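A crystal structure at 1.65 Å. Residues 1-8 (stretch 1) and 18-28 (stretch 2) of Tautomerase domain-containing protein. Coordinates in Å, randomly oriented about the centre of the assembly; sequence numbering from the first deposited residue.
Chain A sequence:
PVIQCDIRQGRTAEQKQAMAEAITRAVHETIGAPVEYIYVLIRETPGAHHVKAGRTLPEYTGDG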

# COMPACT_ATOMS: atom_id res chain seq x y z
N PRO A 1 -7.04 -12.71 -1.43
CA PRO A 1 -6.02 -11.82 -0.86
C PRO A 1 -5.43 -10.90 -1.92
O PRO A 1 -5.53 -11.20 -3.11
CB PRO A 1 -4.94 -12.79 -0.35
CG PRO A 1 -5.10 -14.00 -1.24
CD PRO A 1 -6.59 -14.12 -1.45
N VAL A 2 -4.83 -9.80 -1.49
CA VAL A 2 -4.14 -8.89 -2.40
C VAL A 2 -2.65 -9.01 -2.13
O VAL A 2 -2.22 -8.91 -0.97
CB VAL A 2 -4.62 -7.44 -2.21
CG1 VAL A 2 -3.87 -6.49 -3.16
CG2 VAL A 2 -6.12 -7.35 -2.44
N ILE A 3 -1.87 -9.24 -3.18
CA ILE A 3 -0.41 -9.33 -3.09
C ILE A 3 0.15 -8.20 -3.95
O ILE A 3 0.06 -8.25 -5.18
CB ILE A 3 0.14 -10.68 -3.57
CG1 ILE A 3 -0.71 -11.86 -3.06
CG2 ILE A 3 1.62 -10.82 -3.16
CD1 ILE A 3 -0.67 -12.05 -1.54
N GLN A 4 0.69 -7.17 -3.31
CA GLN A 4 1.30 -6.05 -4.02
C GLN A 4 2.79 -6.27 -4.10
O GLN A 4 3.43 -6.58 -3.09
CB GLN A 4 1.01 -4.71 -3.33
CG GLN A 4 -0.46 -4.35 -3.31
CD GLN A 4 -0.72 -3.17 -2.41
OE1 GLN A 4 -0.55 -2.01 -2.81
NE2 GLN A 4 -1.12 -3.45 -1.17
N CYS A 5 3.35 -6.10 -5.29
CA CYS A 5 4.76 -6.37 -5.56
C CYS A 5 5.39 -5.10 -6.10
O CYS A 5 5.17 -4.74 -7.26
CB CYS A 5 4.92 -7.51 -6.56
SG CYS A 5 4.01 -8.99 -6.13
N ASP A 6 6.15 -4.39 -5.26
CA ASP A 6 6.89 -3.21 -5.70
C ASP A 6 8.30 -3.65 -6.06
O ASP A 6 9.13 -3.90 -5.17
CB ASP A 6 6.90 -2.13 -4.63
CG ASP A 6 5.58 -1.39 -4.54
OD1 ASP A 6 5.36 -0.45 -5.35
OD2 ASP A 6 4.79 -1.74 -3.65
N ILE A 7 8.57 -3.74 -7.36
CA ILE A 7 9.82 -4.28 -7.87
C ILE A 7 10.54 -3.22 -8.69
O ILE A 7 9.95 -2.22 -9.12
CB ILE A 7 9.58 -5.55 -8.71
CG1 ILE A 7 8.90 -5.20 -10.04
CG2 ILE A 7 8.76 -6.56 -7.92
CD1 ILE A 7 8.70 -6.42 -10.96
N ARG A 8 11.83 -3.43 -8.90
CA ARG A 8 12.59 -2.50 -9.73
C ARG A 8 12.30 -2.75 -11.21
O ARG A 8 12.12 -3.89 -11.63
CB ARG A 8 14.08 -2.61 -9.43
CG ARG A 8 14.50 -1.91 -8.12
CD ARG A 8 15.91 -2.31 -7.69
NE ARG A 8 15.94 -3.75 -7.50
CZ ARG A 8 16.91 -4.57 -7.89
NH1 ARG A 8 18.00 -4.11 -8.49
NH2 ARG A 8 16.77 -5.87 -7.67
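Stretch 2 (18-28) AMAEAITRAVH

Residues 18-28 form a stretch of α-helix that packs across the β-strand formed by residues 2-8. The two run in roughly opposite directions, with an angle of 143° between their N-to-C vectors, and their axes approach to 10.6 Å, a spacing that leaves room for one layer of interlocking side chains. Phi and psi stay close to -60° and -45° along the helix, and its backbone is held by i to i+4 hydrogen bonds, from Ala22 N to Ala18 O (2.9 Å) through His28 N to Thr24 O (3.0 Å).

Because an extended strand alternates its side chains, the odd-numbered residues of stretch 1 point toward the helix, whereas Val2, Gln4, Asp6 and Arg8 make no contact with it. Pro1 opens the series: its ring rests against Val27, with CG 3.9 Å from Val27 CG1. Ile3 bridges two successive helical turns. Its CG2 lies 3.8 Å from Ile23 CG2, while its CD1 reaches Val27 CG2 at 3.9 Å. Cys5 likewise spans two turns, its SG sitting 3.6 Å from Ile23 CD1 and its CB 3.8 Å from Met19 CE. At Ile7 the contact loosens, the closest pair being Ile7 CG2 and Met19 SD at 4.2 Å.

The partners thus descend from Val27 through Ile23 to Met19 as the strand ascends, as the antiparallel sense requires. Their spacing of four residues places all three on one face of the helix. Ala20 and Thr24 point sideways and stay out of contact; the Thr24 hydroxyl instead donates a hydrogen bond from OG1 to Ala20 O at 2.7 Å. No hydrogen bond links strand and helix, so the direct contact, which buries 272 Å² in total, rests on apolar side-chain packing.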

# COMPACT_ATOMS: atom_id res chain seq x y z
N ALA A 18 5.70 -14.65 -15.00
CA ALA A 18 6.19 -15.80 -14.24
C ALA A 18 6.14 -15.53 -12.75
O ALA A 18 5.76 -16.41 -11.96
CB ALA A 18 7.62 -16.14 -14.67
N MET A 19 6.52 -14.32 -12.33
CA MET A 19 6.46 -13.98 -10.91
C MET A 19 5.03 -14.00 -10.41
O MET A 19 4.75 -14.55 -9.33
CB MET A 19 7.09 -12.61 -10.66
CG MET A 19 7.14 -12.25 -9.18
SD MET A 19 7.62 -10.54 -8.87
CE MET A 19 6.20 -9.63 -9.47
N ALA A 20 4.11 -13.40 -11.16
CA ALA A 20 2.72 -13.33 -10.71
C ALA A 20 2.12 -14.72 -10.60
O ALA A 20 1.40 -15.02 -9.65
CB ALA A 20 1.91 -12.45 -11.67
N GLU A 21 2.41 -15.59 -11.57
CA GLU A 21 1.90 -16.95 -11.52
C GLU A 21 2.50 -17.73 -10.35
O GLU A 21 1.79 -18.45 -9.65
CB GLU A 21 2.17 -17.65 -12.85
CG GLU A 21 1.33 -17.09 -13.97
CD GLU A 21 1.67 -17.68 -15.33
OE1 GLU A 21 2.63 -18.47 -15.42
OE2 GLU A 21 0.97 -17.33 -16.31
N ALA A 22 3.81 -17.60 -10.14
CA ALA A 22 4.45 -18.32 -9.04
C ALA A 22 3.95 -17.85 -7.69
O ALA A 22 3.77 -18.66 -6.77
CB ALA A 22 5.97 -18.16 -9.14
N ILE A 23 3.71 -16.54 -7.54
CA ILE A 23 3.14 -16.04 -6.29
C ILE A 23 1.72 -16.56 -6.10
O ILE A 23 1.32 -16.92 -4.99
CB ILE A 23 3.20 -14.50 -6.26
CG1 ILE A 23 4.64 -14.05 -6.04
CG2 ILE A 23 2.29 -13.96 -5.15
CD1 ILE A 23 4.87 -12.53 -6.19
N THR A 24 0.93 -16.59 -7.18
CA THR A 24 -0.43 -17.10 -7.08
C THR A 24 -0.44 -18.54 -6.59
O THR A 24 -1.18 -18.90 -5.67
CB THR A 24 -1.13 -16.97 -8.44
OG1 THR A 24 -1.12 -15.59 -8.85
CG2 THR A 24 -2.58 -17.47 -8.37
N ARG A 25 0.42 -19.38 -7.18
CA ARG A 25 0.53 -20.77 -6.73
C ARG A 25 1.03 -20.85 -5.29
O ARG A 25 0.49 -21.62 -4.49
CB ARG A 25 1.48 -21.55 -7.65
CG ARG A 25 0.93 -21.82 -9.04
CD ARG A 25 1.79 -22.84 -9.78
NE ARG A 25 3.17 -22.38 -9.91
CZ ARG A 25 3.61 -21.60 -10.90
NH1 ARG A 25 2.77 -21.18 -11.84
NH2 ARG A 25 4.88 -21.23 -10.94
N ALA A 26 2.05 -20.05 -4.94
CA ALA A 26 2.58 -20.08 -3.58
C ALA A 26 1.52 -19.72 -2.55
O ALA A 26 1.39 -20.38 -1.52
CB ALA A 26 3.78 -19.14 -3.46
N VAL A 27 0.75 -18.65 -2.81
CA VAL A 27 -0.28 -18.25 -1.86
C VAL A 27 -1.37 -19.32 -1.76
O VAL A 27 -1.78 -19.71 -0.66
CB VAL A 27 -0.85 -16.88 -2.25
CG1 VAL A 27 -2.09 -16.53 -1.41
CG2 VAL A 27 0.23 -15.82 -2.08
N HIS A 28 -1.83 -19.82 -2.91
CA HIS A 28 -2.84 -20.87 -2.92
C HIS A 28 -2.39 -22.08 -2.11
O HIS A 28 -3.15 -22.61 -1.28
CB HIS A 28 -3.15 -21.27 -4.36
CG HIS A 28 -4.08 -22.43 -4.50
ND1 HIS A 28 -5.30 -22.51 -3.85
CD2 HIS A 28 -3.98 -23.57 -5.22
CE1 HIS A 28 -5.90 -23.64 -4.16
NE2 HIS A 28 -5.12 -24.31 -5.00